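Long-range contacts in assembly chaperone of ribosomal protein L4 (Acl4) (Chaetomium thermophilum, PDB 5TQB), which probably acts as a dedicated assembly chaperone that binds ribosomal protein L4 through a helical, TPR-containing scaffold: residues E183-W188 / G213-L218; P226-R231 / E252-E257; S233-L238 / E245-V250; L260-W265 / R304-V309. All blocks are in the same frame, centred on the assembly; numbering follows the deposited sequence.

Interaction 1 of 4, residues E183-W188 / G213-L218; sequences EWPETW and GLWTHL. With EDO (1,2-ethanediol), chain H.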
# COMPACT_ATOMS: atom_id res chain seq x y z
N GLU B 183 -13.10 5.67 -13.64
CA GLU B 183 -12.13 4.58 -13.77
C GLU B 183 -11.30 4.41 -12.51
O GLU B 183 -10.44 3.53 -12.43
CB GLU B 183 -11.21 4.83 -14.97
CG GLU B 183 -10.15 5.93 -14.78
CD GLU B 183 -10.75 7.34 -14.73
OE1 GLU B 183 -10.31 8.14 -13.87
OE2 GLU B 183 -11.64 7.64 -15.55
N TRP B 184 -11.56 5.25 -11.51
CA TRP B 184 -10.79 5.26 -10.28
C TRP B 184 -11.55 4.49 -9.19
O TRP B 184 -12.71 4.82 -8.90
CB TRP B 184 -10.57 6.70 -9.84
CG TRP B 184 -9.33 6.94 -9.02
CD1 TRP B 184 -9.25 7.66 -7.87
CD2 TRP B 184 -8.01 6.48 -9.30
NE1 TRP B 184 -7.96 7.68 -7.41
CE2 TRP B 184 -7.17 6.96 -8.27
CE3 TRP B 184 -7.44 5.71 -10.33
CZ2 TRP B 184 -5.81 6.70 -8.23
CZ3 TRP B 184 -6.08 5.45 -10.28
CH2 TRP B 184 -5.28 5.94 -9.24
N PRO B 185 -10.92 3.46 -8.59
CA PRO B 185 -11.63 2.63 -7.60
C PRO B 185 -12.20 3.38 -6.39
O PRO B 185 -13.24 2.98 -5.87
CB PRO B 185 -10.57 1.63 -7.13
CG PRO B 185 -9.39 1.81 -8.00
CD PRO B 185 -9.69 2.80 -9.07
N GLU B 186 -11.53 4.44 -5.94
CA GLU B 186 -11.93 5.15 -4.74
C GLU B 186 -13.27 5.88 -4.90
O GLU B 186 -13.99 6.11 -3.92
CB GLU B 186 -10.84 6.14 -4.33
CG GLU B 186 -11.17 6.95 -3.09
CD GLU B 186 -9.94 7.20 -2.23
OE1 GLU B 186 -9.71 8.37 -1.86
OE2 GLU B 186 -9.23 6.23 -1.91
N THR B 187 -13.61 6.25 -6.13
CA THR B 187 -14.85 6.95 -6.36
C THR B 187 -16.01 6.00 -6.08
O THR B 187 -16.98 6.35 -5.41
CB THR B 187 -14.93 7.50 -7.79
OG1 THR B 187 -14.77 6.43 -8.73
CG2 THR B 187 -13.83 8.53 -8.02
N TRP B 188 -15.90 4.77 -6.59
CA TRP B 188 -16.96 3.78 -6.45
C TRP B 188 -16.98 3.19 -5.05
O TRP B 188 -18.02 2.78 -4.54
CB TRP B 188 -16.80 2.70 -7.51
CG TRP B 188 -17.00 3.28 -8.87
CD1 TRP B 188 -16.04 3.53 -9.80
CD2 TRP B 188 -18.24 3.72 -9.43
NE1 TRP B 188 -16.61 4.09 -10.92
CE2 TRP B 188 -17.96 4.22 -10.71
CE3 TRP B 188 -19.56 3.74 -8.96
CZ2 TRP B 188 -18.96 4.73 -11.54
CZ3 TRP B 188 -20.55 4.24 -9.79
CH2 TRP B 188 -20.24 4.73 -11.07
N GLY B 213 -13.01 -4.41 -9.74
CA GLY B 213 -12.74 -4.79 -11.11
C GLY B 213 -11.78 -3.85 -11.82
O GLY B 213 -11.36 -4.11 -12.94
N LEU B 214 -11.42 -2.76 -11.15
CA LEU B 214 -10.53 -1.76 -11.72
C LEU B 214 -9.08 -1.92 -11.28
O LEU B 214 -8.21 -1.19 -11.76
CB LEU B 214 -11.02 -0.35 -11.37
CG LEU B 214 -12.36 0.06 -11.98
CD1 LEU B 214 -12.89 1.31 -11.31
CD2 LEU B 214 -12.25 0.28 -13.48
N TRP B 215 -8.80 -2.85 -10.37
CA TRP B 215 -7.43 -3.00 -9.86
C TRP B 215 -7.00 -4.40 -9.43
O TRP B 215 -5.80 -4.69 -9.41
CB TRP B 215 -7.18 -2.01 -8.71
CG TRP B 215 -7.91 -2.34 -7.44
CD1 TRP B 215 -9.15 -1.92 -7.08
CD2 TRP B 215 -7.43 -3.16 -6.36
NE1 TRP B 215 -9.48 -2.42 -5.84
CE2 TRP B 215 -8.45 -3.19 -5.38
CE3 TRP B 215 -6.25 -3.87 -6.13
CZ2 TRP B 215 -8.32 -3.90 -4.19
CZ3 TRP B 215 -6.12 -4.58 -4.95
CH2 TRP B 215 -7.15 -4.58 -3.99
N THR B 216 -7.94 -5.28 -9.09
CA THR B 216 -7.58 -6.60 -8.56
C THR B 216 -6.79 -7.43 -9.56
O THR B 216 -6.04 -8.33 -9.18
CB THR B 216 -8.81 -7.41 -8.12
OG1 THR B 216 -9.73 -7.52 -9.21
CG2 THR B 216 -9.49 -6.74 -6.93
N HIS B 217 -6.95 -7.12 -10.84
CA HIS B 217 -6.28 -7.84 -11.91
C HIS B 217 -4.94 -7.21 -12.29
O HIS B 217 -4.21 -7.74 -13.12
CB HIS B 217 -7.18 -7.92 -13.15
CG HIS B 217 -7.70 -6.58 -13.60
ND1 HIS B 217 -7.09 -5.84 -14.58
CD2 HIS B 217 -8.77 -5.86 -13.19
CE1 HIS B 217 -7.76 -4.72 -14.76
NE2 HIS B 217 -8.78 -4.70 -13.93
N LEU B 218 -4.61 -6.07 -11.69
CA LEU B 218 -3.36 -5.37 -11.99
C LEU B 218 -2.18 -5.99 -11.26
O LEU B 218 -2.36 -6.66 -10.24
CB LEU B 218 -3.46 -3.89 -11.59
CG LEU B 218 -4.09 -2.91 -12.58
CD1 LEU B 218 -5.38 -3.45 -13.16
CD2 LEU B 218 -4.31 -1.56 -11.92
C1 EDO H . -7.85 5.31 -5.61
O1 EDO H . -8.52 4.18 -6.12
C2 EDO H . -7.44 5.10 -4.17
O2 EDO H . -7.09 6.35 -3.61
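In this all-helical, TPR-containing chaperone, the first turn of helix 185-197 packs against the loop that leaves helix 201-212. The tight part is small and apolar. L214, whose CG stands anti to its carbonyl carbon, sends CD1 against the turn, where it lies 3.5 Å from E183 O and reaches the W188 ring obliquely at CD1. P185 points into the same seam, with its CB 3.8 Å from W215 CD1. The W215 side chain takes the crowded first torsion (chi1 71°) and continues onto P226 in the following loop and L234 of helix 228-240. W184 O ties down the turn, accepting from T187 N and lying 2.6 Å from T187 OG1. The looser margin is at E183, partly exposed like L214, where the end of the glutamate side chain leads away from the loop. W184 is turned off to helix 131-156, with CG anti to its own nitrogen (chi1 -153°). Its NE1 is hydrogen-bonded to E147, and an ethanediol, probably from the crystallisation liquor, covers one ring face. An alanine in place of W184 would lose the bond to E147 and the packing on R143 and R144, probably loosening the start of the helix from helix 131-156. E186 is buried: its OE1 forms a salt bridge with a basic side chain of the partner protein chain, while OE2 is bonded to S230 OG and accepts a hydrogen bond from the diol O2 (2.7 Å).

Interaction 2 of 4, residues P226-R231 / E252-E257; sequences PPFPSR and ERLIAE. With EDO (1,2-ethanediol), chain F; EDO (1,2-ethanediol), chain D.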
# COMPACT_ATOMS: atom_id res chain seq x y z
N PRO B 226 -5.00 0.93 -5.39
CA PRO B 226 -5.20 1.95 -4.35
C PRO B 226 -4.23 1.83 -3.18
O PRO B 226 -3.78 0.73 -2.87
CB PRO B 226 -6.64 1.71 -3.88
CG PRO B 226 -7.03 0.39 -4.40
CD PRO B 226 -6.21 0.13 -5.62
N PRO B 227 -3.91 2.96 -2.53
CA PRO B 227 -2.99 2.93 -1.39
C PRO B 227 -3.50 2.05 -0.25
O PRO B 227 -4.71 1.84 -0.11
CB PRO B 227 -2.96 4.40 -0.92
CG PRO B 227 -3.43 5.19 -2.09
CD PRO B 227 -4.42 4.32 -2.78
N PHE B 228 -2.56 1.55 0.55
CA PHE B 228 -2.84 0.70 1.70
C PHE B 228 -4.01 1.21 2.56
O PHE B 228 -4.98 0.49 2.77
CB PHE B 228 -1.57 0.55 2.54
CG PHE B 228 -1.56 -0.66 3.44
CD1 PHE B 228 -0.88 -1.80 3.07
CD2 PHE B 228 -2.23 -0.64 4.65
CE1 PHE B 228 -0.86 -2.91 3.90
CE2 PHE B 228 -2.21 -1.74 5.48
CZ PHE B 228 -1.53 -2.88 5.11
N PRO B 229 -3.92 2.46 3.07
CA PRO B 229 -4.98 2.92 3.97
C PRO B 229 -6.36 2.90 3.31
O PRO B 229 -7.36 2.63 3.97
CB PRO B 229 -4.56 4.36 4.30
CG PRO B 229 -3.12 4.42 3.99
CD PRO B 229 -2.96 3.54 2.79
N SER B 230 -6.39 3.18 2.02
CA SER B 230 -7.63 3.18 1.26
C SER B 230 -8.20 1.76 1.14
O SER B 230 -9.41 1.57 1.09
CB SER B 230 -7.39 3.78 -0.13
OG SER B 230 -8.58 3.84 -0.88
N ARG B 231 -7.31 0.76 1.11
CA ARG B 231 -7.74 -0.63 1.01
C ARG B 231 -8.19 -1.19 2.35
O ARG B 231 -8.92 -2.17 2.41
CB ARG B 231 -6.63 -1.50 0.41
CG ARG B 231 -6.71 -1.62 -1.11
CD ARG B 231 -5.34 -1.56 -1.75
NE ARG B 231 -4.56 -2.76 -1.48
CZ ARG B 231 -3.24 -2.81 -1.45
NH1 ARG B 231 -2.51 -1.73 -1.66
NH2 ARG B 231 -2.64 -3.96 -1.20
N GLU B 252 -5.35 -10.65 2.42
CA GLU B 252 -4.16 -11.48 2.24
C GLU B 252 -3.07 -10.71 1.48
O GLU B 252 -1.90 -10.80 1.83
CB GLU B 252 -4.51 -12.78 1.52
CG GLU B 252 -3.38 -13.80 1.58
CD GLU B 252 -3.83 -15.22 1.32
OE1 GLU B 252 -4.95 -15.59 1.74
OE2 GLU B 252 -3.05 -15.98 0.70
N ARG B 253 -3.47 -9.95 0.46
CA ARG B 253 -2.54 -9.08 -0.26
C ARG B 253 -1.96 -8.03 0.68
O ARG B 253 -0.76 -7.77 0.66
CB ARG B 253 -3.25 -8.38 -1.42
CG ARG B 253 -2.44 -7.29 -2.15
CD ARG B 253 -1.56 -7.86 -3.26
NE ARG B 253 -2.35 -8.26 -4.42
CZ ARG B 253 -2.77 -7.43 -5.37
NH1 ARG B 253 -2.48 -6.13 -5.32
NH2 ARG B 253 -3.48 -7.90 -6.39
N LEU B 254 -2.81 -7.43 1.50
CA LEU B 254 -2.35 -6.39 2.42
C LEU B 254 -1.28 -6.91 3.37
O LEU B 254 -0.29 -6.22 3.62
CB LEU B 254 -3.53 -5.80 3.19
CG LEU B 254 -4.45 -4.87 2.38
CD1 LEU B 254 -5.74 -4.58 3.14
CD2 LEU B 254 -3.74 -3.57 2.03
N ILE B 255 -1.47 -8.11 3.90
CA ILE B 255 -0.52 -8.72 4.83
C ILE B 255 0.77 -9.11 4.11
O ILE B 255 1.84 -9.17 4.71
CB ILE B 255 -1.13 -9.96 5.53
CG1 ILE B 255 -2.19 -9.53 6.55
CG2 ILE B 255 -0.08 -10.80 6.24
CD1 ILE B 255 -1.65 -8.70 7.72
N ALA B 256 0.66 -9.38 2.81
CA ALA B 256 1.84 -9.66 2.01
C ALA B 256 2.70 -8.39 1.81
O ALA B 256 3.85 -8.48 1.38
CB ALA B 256 1.43 -10.25 0.67
N GLU B 257 2.15 -7.23 2.16
CA GLU B 257 2.82 -5.94 1.99
C GLU B 257 3.29 -5.33 3.32
O GLU B 257 4.28 -4.60 3.37
CB GLU B 257 1.89 -4.95 1.27
CG GLU B 257 1.60 -5.32 -0.17
CD GLU B 257 0.57 -4.40 -0.82
OE1 GLU B 257 0.24 -4.61 -2.01
OE2 GLU B 257 0.09 -3.47 -0.14
C1 EDO F . 0.70 -12.84 3.47
O1 EDO F . -0.06 -13.50 2.48
C2 EDO F . 2.17 -13.16 3.29
O2 EDO F . 2.93 -12.53 4.30
C1 EDO D . 0.66 2.16 -1.12
O1 EDO D . 0.24 0.88 -0.72
C2 EDO D . 0.35 3.16 -0.03
O2 EDO D . 0.73 4.45 -0.45
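Two bends in R231, at chi2 (140°) and chi3 (71°), swing its guanidinium across the helical hairpin of helices 228-240 and 244-257. There E257, straight beyond CG, extends its carboxylate from helix 244-257 to meet it. NH2 of R231 grips both oxygens, at 3.1 Å to E257 OE1 and, by a weaker bond, 3.0 Å to E257 OE2. The two planes stand 79° apart, so this salt bridge rests on one nitrogen rather than on a flat two-nitrogen pairing. NH1 of R231 is held separately by P226 O at 3.0 Å, almost along the C=O axis, which fixes the rotation of the group. L254 CD2 touches two flat groups at once: it sits over one face of the guanidinium and makes a CH-pi contact with F228, 3.6 Å from the ring centroid. R253 brings a like charge close to R231, which the E257 carboxylate would probably offset. A leucine in place of R231 would lose the salt bridge and the tie to P226, and would probably leave the buried E257 carboxylate without this counter-charge. F228 also meets an aromatic ring of the partner protein chain, while its CE1 lies 3.4 Å from L254 O.

Interaction 3 of 4, residues S233-L238 / E245-V250; sequences SLVRLL and EEALEV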
# COMPACT_ATOMS: atom_id res chain seq x y z
N SER B 233 -10.02 0.70 4.44
CA SER B 233 -11.39 1.19 4.41
C SER B 233 -12.25 0.27 3.55
O SER B 233 -13.41 -0.01 3.88
CB SER B 233 -11.42 2.61 3.85
OG SER B 233 -12.72 2.98 3.41
N LEU B 234 -11.67 -0.20 2.46
CA LEU B 234 -12.38 -1.10 1.55
C LEU B 234 -12.81 -2.38 2.27
O LEU B 234 -13.95 -2.82 2.14
CB LEU B 234 -11.50 -1.45 0.35
CG LEU B 234 -12.06 -2.49 -0.61
CD1 LEU B 234 -13.34 -1.98 -1.27
CD2 LEU B 234 -11.03 -2.87 -1.64
N VAL B 235 -11.89 -2.98 3.03
CA VAL B 235 -12.19 -4.22 3.74
C VAL B 235 -13.37 -4.06 4.69
O VAL B 235 -14.19 -4.97 4.83
CB VAL B 235 -10.96 -4.74 4.52
CG1 VAL B 235 -11.33 -5.90 5.42
CG2 VAL B 235 -9.88 -5.18 3.55
N ARG B 236 -13.45 -2.90 5.35
CA ARG B 236 -14.53 -2.62 6.29
C ARG B 236 -15.86 -2.56 5.53
O ARG B 236 -16.87 -3.08 5.99
CB ARG B 236 -14.28 -1.30 7.03
CG ARG B 236 -13.13 -1.36 8.04
CD ARG B 236 -12.68 0.04 8.49
NE ARG B 236 -13.74 0.79 9.19
CZ ARG B 236 -13.83 0.94 10.51
NH1 ARG B 236 -12.94 0.39 11.33
NH2 ARG B 236 -14.83 1.64 11.03
N LEU B 237 -15.83 -1.95 4.34
CA LEU B 237 -17.00 -1.90 3.48
C LEU B 237 -17.42 -3.29 3.01
O LEU B 237 -18.61 -3.57 2.91
CB LEU B 237 -16.74 -1.00 2.27
CG LEU B 237 -16.45 0.48 2.53
CD1 LEU B 237 -16.15 1.17 1.23
CD2 LEU B 237 -17.60 1.16 3.23
N LEU B 238 -16.44 -4.14 2.71
CA LEU B 238 -16.71 -5.48 2.19
C LEU B 238 -17.34 -6.41 3.23
O LEU B 238 -18.21 -7.21 2.91
CB LEU B 238 -15.42 -6.11 1.67
CG LEU B 238 -14.84 -5.57 0.36
CD1 LEU B 238 -13.51 -6.24 0.09
CD2 LEU B 238 -15.80 -5.80 -0.80
N GLU B 245 -15.71 -13.10 1.14
CA GLU B 245 -14.86 -13.83 0.21
C GLU B 245 -13.90 -12.87 -0.49
O GLU B 245 -12.72 -13.16 -0.63
CB GLU B 245 -15.71 -14.57 -0.82
CG GLU B 245 -16.71 -15.56 -0.23
CD GLU B 245 -18.08 -14.94 0.06
OE1 GLU B 245 -19.03 -15.71 0.31
OE2 GLU B 245 -18.19 -13.69 0.03
N GLU B 246 -14.41 -11.71 -0.91
CA GLU B 246 -13.58 -10.70 -1.52
C GLU B 246 -12.65 -10.07 -0.48
O GLU B 246 -11.50 -9.76 -0.78
CB GLU B 246 -14.43 -9.61 -2.19
CG GLU B 246 -15.17 -10.06 -3.44
CD GLU B 246 -16.45 -10.83 -3.14
OE1 GLU B 246 -16.67 -11.20 -1.97
OE2 GLU B 246 -17.25 -11.05 -4.09
N ALA B 247 -13.16 -9.88 0.73
CA ALA B 247 -12.35 -9.28 1.80
C ALA B 247 -11.16 -10.16 2.14
O ALA B 247 -10.10 -9.66 2.49
CB ALA B 247 -13.19 -9.04 3.03
N LEU B 248 -11.34 -11.48 2.04
CA LEU B 248 -10.27 -12.43 2.33
C LEU B 248 -9.07 -12.24 1.40
O LEU B 248 -7.92 -12.26 1.84
CB LEU B 248 -10.79 -13.87 2.21
CG LEU B 248 -11.07 -14.61 3.52
CD1 LEU B 248 -12.24 -14.00 4.26
CD2 LEU B 248 -11.33 -16.08 3.24
N GLU B 249 -9.35 -12.07 0.11
CA GLU B 249 -8.31 -11.86 -0.89
C GLU B 249 -7.60 -10.53 -0.66
O GLU B 249 -6.37 -10.45 -0.70
CB GLU B 249 -8.91 -11.92 -2.29
CG GLU B 249 -9.48 -13.29 -2.65
CD GLU B 249 -10.20 -13.31 -3.98
OE1 GLU B 249 -10.67 -12.24 -4.43
OE2 GLU B 249 -10.30 -14.40 -4.59
N VAL B 250 -8.38 -9.48 -0.41
CA VAL B 250 -7.81 -8.15 -0.16
C VAL B 250 -6.94 -8.14 1.10
O VAL B 250 -5.86 -7.55 1.10
CB VAL B 250 -8.91 -7.07 -0.06
CG1 VAL B 250 -8.30 -5.70 0.25
CG2 VAL B 250 -9.70 -7.00 -1.36
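Flat groups keep to the margins of this antiparallel helical hairpin, the repeating element of TPR-like folds. The E246 carboxylate sits on a chain bent at chi2 (81°), and it is the CB and backbone carbonyl carbon of that residue, not the carboxylate, that meet L238 CD1. R236 leaves its helix away from the hairpin partner; the residue packs on an aromatic side chain of the partner protein chain, and its NH2 bonds to that protein's backbone. Between these margins the side-chain contacts are all aliphatic. Helices 233-238 and 245-250 run 160° apart with their axes 9.0 Å from each other, and the small A247 permits the close approach: its CA lies 5.4 Å from the CA of V235.

L238 makes the largest single contribution, closely followed by V250. With CG anti to its carbonyl carbon (chi1 -73°), L238 lays CB 3.9 Å from A247 CB and carries CD1 onto the A247 backbone, 3.7 Å from the CA. The same CD1 also meets V250 CG2, so a single methyl spans one turn of the opposing helix. V235 and V250 run antiparallel alongside one another, the CG2 of the former lying 3.7 Å from the CG1 of the latter. L234 reaches V250 more loosely and turns its bulk to L208 and L212 of helix 201-212, while V235 also touches L267 of helix 262-281. The hairpin is thus clasped between its neighbours in the helical stack. At the L234 end, the seam closes with CD2 of that leucine 4.3 Å from CG2 of V250.

Interaction 4 of 4, residues L260-W265 / R304-V309; sequences LSVEVW and RQCLKV. With EDO (1,2-ethanediol), chain G.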
# COMPACT_ATOMS: atom_id res chain seq x y z
N LEU B 260 3.06 -6.30 9.83
CA LEU B 260 3.06 -5.68 11.15
C LEU B 260 1.84 -4.76 11.33
O LEU B 260 1.81 -3.91 12.23
CB LEU B 260 4.36 -4.91 11.39
CG LEU B 260 5.60 -5.81 11.46
CD1 LEU B 260 6.89 -4.99 11.46
CD2 LEU B 260 5.55 -6.72 12.68
N SER B 261 0.83 -4.96 10.48
CA SER B 261 -0.39 -4.17 10.54
C SER B 261 -1.43 -4.83 11.43
O SER B 261 -2.12 -5.76 11.01
CB SER B 261 -0.96 -3.98 9.14
OG SER B 261 -2.15 -3.21 9.18
N VAL B 262 -1.53 -4.34 12.66
CA VAL B 262 -2.43 -4.91 13.65
C VAL B 262 -3.86 -4.94 13.12
O VAL B 262 -4.54 -5.97 13.19
CB VAL B 262 -2.40 -4.10 14.96
CG1 VAL B 262 -3.43 -4.65 15.97
CG2 VAL B 262 -1.01 -4.12 15.55
N GLU B 263 -4.29 -3.80 12.58
CA GLU B 263 -5.67 -3.62 12.18
C GLU B 263 -6.04 -4.55 11.02
O GLU B 263 -7.20 -4.95 10.88
CB GLU B 263 -5.92 -2.16 11.80
CG GLU B 263 -7.39 -1.83 11.59
CD GLU B 263 -7.70 -0.36 11.84
OE1 GLU B 263 -8.77 0.10 11.39
OE2 GLU B 263 -6.89 0.34 12.49
N VAL B 264 -5.06 -4.90 10.20
CA VAL B 264 -5.32 -5.80 9.08
C VAL B 264 -5.40 -7.26 9.52
O VAL B 264 -6.19 -8.03 8.97
CB VAL B 264 -4.30 -5.62 7.95
CG1 VAL B 264 -4.48 -6.68 6.86
CG2 VAL B 264 -4.44 -4.23 7.35
N TRP B 265 -4.60 -7.64 10.52
CA TRP B 265 -4.71 -8.99 11.06
C TRP B 265 -6.10 -9.17 11.68
O TRP B 265 -6.73 -10.20 11.52
CB TRP B 265 -3.62 -9.27 12.10
CG TRP B 265 -2.28 -9.62 11.52
CD1 TRP B 265 -1.14 -8.88 11.58
CD2 TRP B 265 -1.95 -10.81 10.80
NE1 TRP B 265 -0.11 -9.53 10.94
CE2 TRP B 265 -0.58 -10.72 10.45
CE3 TRP B 265 -2.67 -11.95 10.41
CZ2 TRP B 265 0.07 -11.72 9.72
CZ3 TRP B 265 -2.02 -12.94 9.69
CH2 TRP B 265 -0.66 -12.82 9.36
N ARG B 304 -4.87 -14.62 16.67
CA ARG B 304 -3.73 -14.90 17.52
C ARG B 304 -2.57 -14.02 17.07
O ARG B 304 -1.92 -13.36 17.88
CB ARG B 304 -3.33 -16.38 17.45
CG ARG B 304 -4.30 -17.32 18.16
CD ARG B 304 -3.82 -17.69 19.55
NE ARG B 304 -4.82 -18.45 20.30
CZ ARG B 304 -5.04 -19.75 20.15
NH1 ARG B 304 -4.33 -20.47 19.28
NH2 ARG B 304 -5.97 -20.35 20.88
N GLN B 305 -2.35 -13.98 15.76
CA GLN B 305 -1.25 -13.22 15.19
C GLN B 305 -1.49 -11.72 15.39
O GLN B 305 -0.54 -10.96 15.53
CB GLN B 305 -1.10 -13.54 13.71
CG GLN B 305 0.11 -12.90 13.05
CD GLN B 305 1.42 -13.38 13.65
OE1 GLN B 305 1.51 -14.49 14.19
NE2 GLN B 305 2.45 -12.55 13.56
N CYS B 306 -2.75 -11.32 15.40
CA CYS B 306 -3.09 -9.92 15.65
C CYS B 306 -2.61 -9.52 17.04
O CYS B 306 -1.92 -8.52 17.19
CB CYS B 306 -4.59 -9.69 15.51
SG CYS B 306 -5.16 -8.09 16.13
N LEU B 307 -2.98 -10.31 18.05
CA LEU B 307 -2.59 -10.01 19.43
C LEU B 307 -1.08 -10.09 19.61
O LEU B 307 -0.51 -9.37 20.42
CB LEU B 307 -3.26 -10.97 20.42
CG LEU B 307 -4.69 -10.69 20.92
CD1 LEU B 307 -4.93 -9.22 21.23
CD2 LEU B 307 -5.71 -11.19 19.93
N LYS B 308 -0.44 -10.98 18.87
CA LYS B 308 1.00 -11.13 18.95
C LYS B 308 1.66 -9.83 18.51
O LYS B 308 2.42 -9.22 19.26
CB LYS B 308 1.45 -12.30 18.08
CG LYS B 308 2.93 -12.60 18.16
CD LYS B 308 3.30 -13.78 17.28
CE LYS B 308 4.76 -14.16 17.44
NZ LYS B 308 5.10 -15.33 16.59
N VAL B 309 1.35 -9.39 17.29
CA VAL B 309 1.87 -8.13 16.75
C VAL B 309 1.40 -6.94 17.59
O VAL B 309 2.10 -5.93 17.69
CB VAL B 309 1.41 -7.91 15.29
CG1 VAL B 309 1.87 -6.57 14.75
CG2 VAL B 309 1.91 -9.04 14.40
C1 EDO G . 3.85 -13.20 10.23
O1 EDO G . 3.46 -12.85 8.92
C2 EDO G . 4.57 -12.05 10.89
O2 EDO G . 3.65 -11.03 11.23
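S261 O is gripped by two backbone N-H groups at the start of helix 262-281, those of W265 and, more weakly, V264, both at 3.2 Å. S261 is the N-cap residue, and this first turn presents V262 and W265 to helix 291-313, the next long helix of the all-alpha, TPR-like array. The S261 hydroxyl serves another purpose, with OG hydrogen-bonded to an aromatic side chain of the partner protein chain.

W265 carries the contact. Its CG stands anti to the carbonyl carbon (chi1 -80°), and its CB rests 3.6 Å from C306 CB where the two backbones come closest. Q305 runs alongside in the same direction, with CG anti to its own nitrogen, so that this methylene lies squarely over one face of the indole. The CH-pi contact measures 3.5 Å from Q305 CG to the centroid of the six-membered ring. The rotation of the indole is further fixed by a hydrogen bond from NE1 to D259 O and by an edge-to-face contact with W302. V309 runs roughly perpendicular to the W265 side chain, its CG2 lying 4.0 Å from W265 NE1, while CG1 turns the other way to V262 CG2 and L260 O. C306, with SG anti to its own nitrogen, fits beside V262. The more open side lies at Q305, whose amide plane is turned 60° from the indole and whose NE2 makes a weak bond to an ethanediol, probably from the crystallisation liquor. On the buried side, C306 SG lies 3.7 Å from V262 O.

Overall arrangement
The four contacts form a chain of neighbours along the helical stack. Interactions 2 and 3 share helices 228-240 and 244-257, with centres 10 Å apart, interaction 3 being nested in the loop that interaction 2 closes. W215 joins interaction 1 to both: its CG lies 3.5 Å from P226 CD, and its CZ2 lies 3.9 Å from L234 CD2. A polar link, E186 OE2 to S230 OG at 2.7 Å, runs beside it. Between helix 244-257 and the following helix 262-281, I255 CD1 meets W265 CE2 at 3.6 Å. Interactions 1 and 4 mark the extremes, with centres 27 Å apart. Residues of all four touch the partner protein chain, interaction 2 having the largest number, seven.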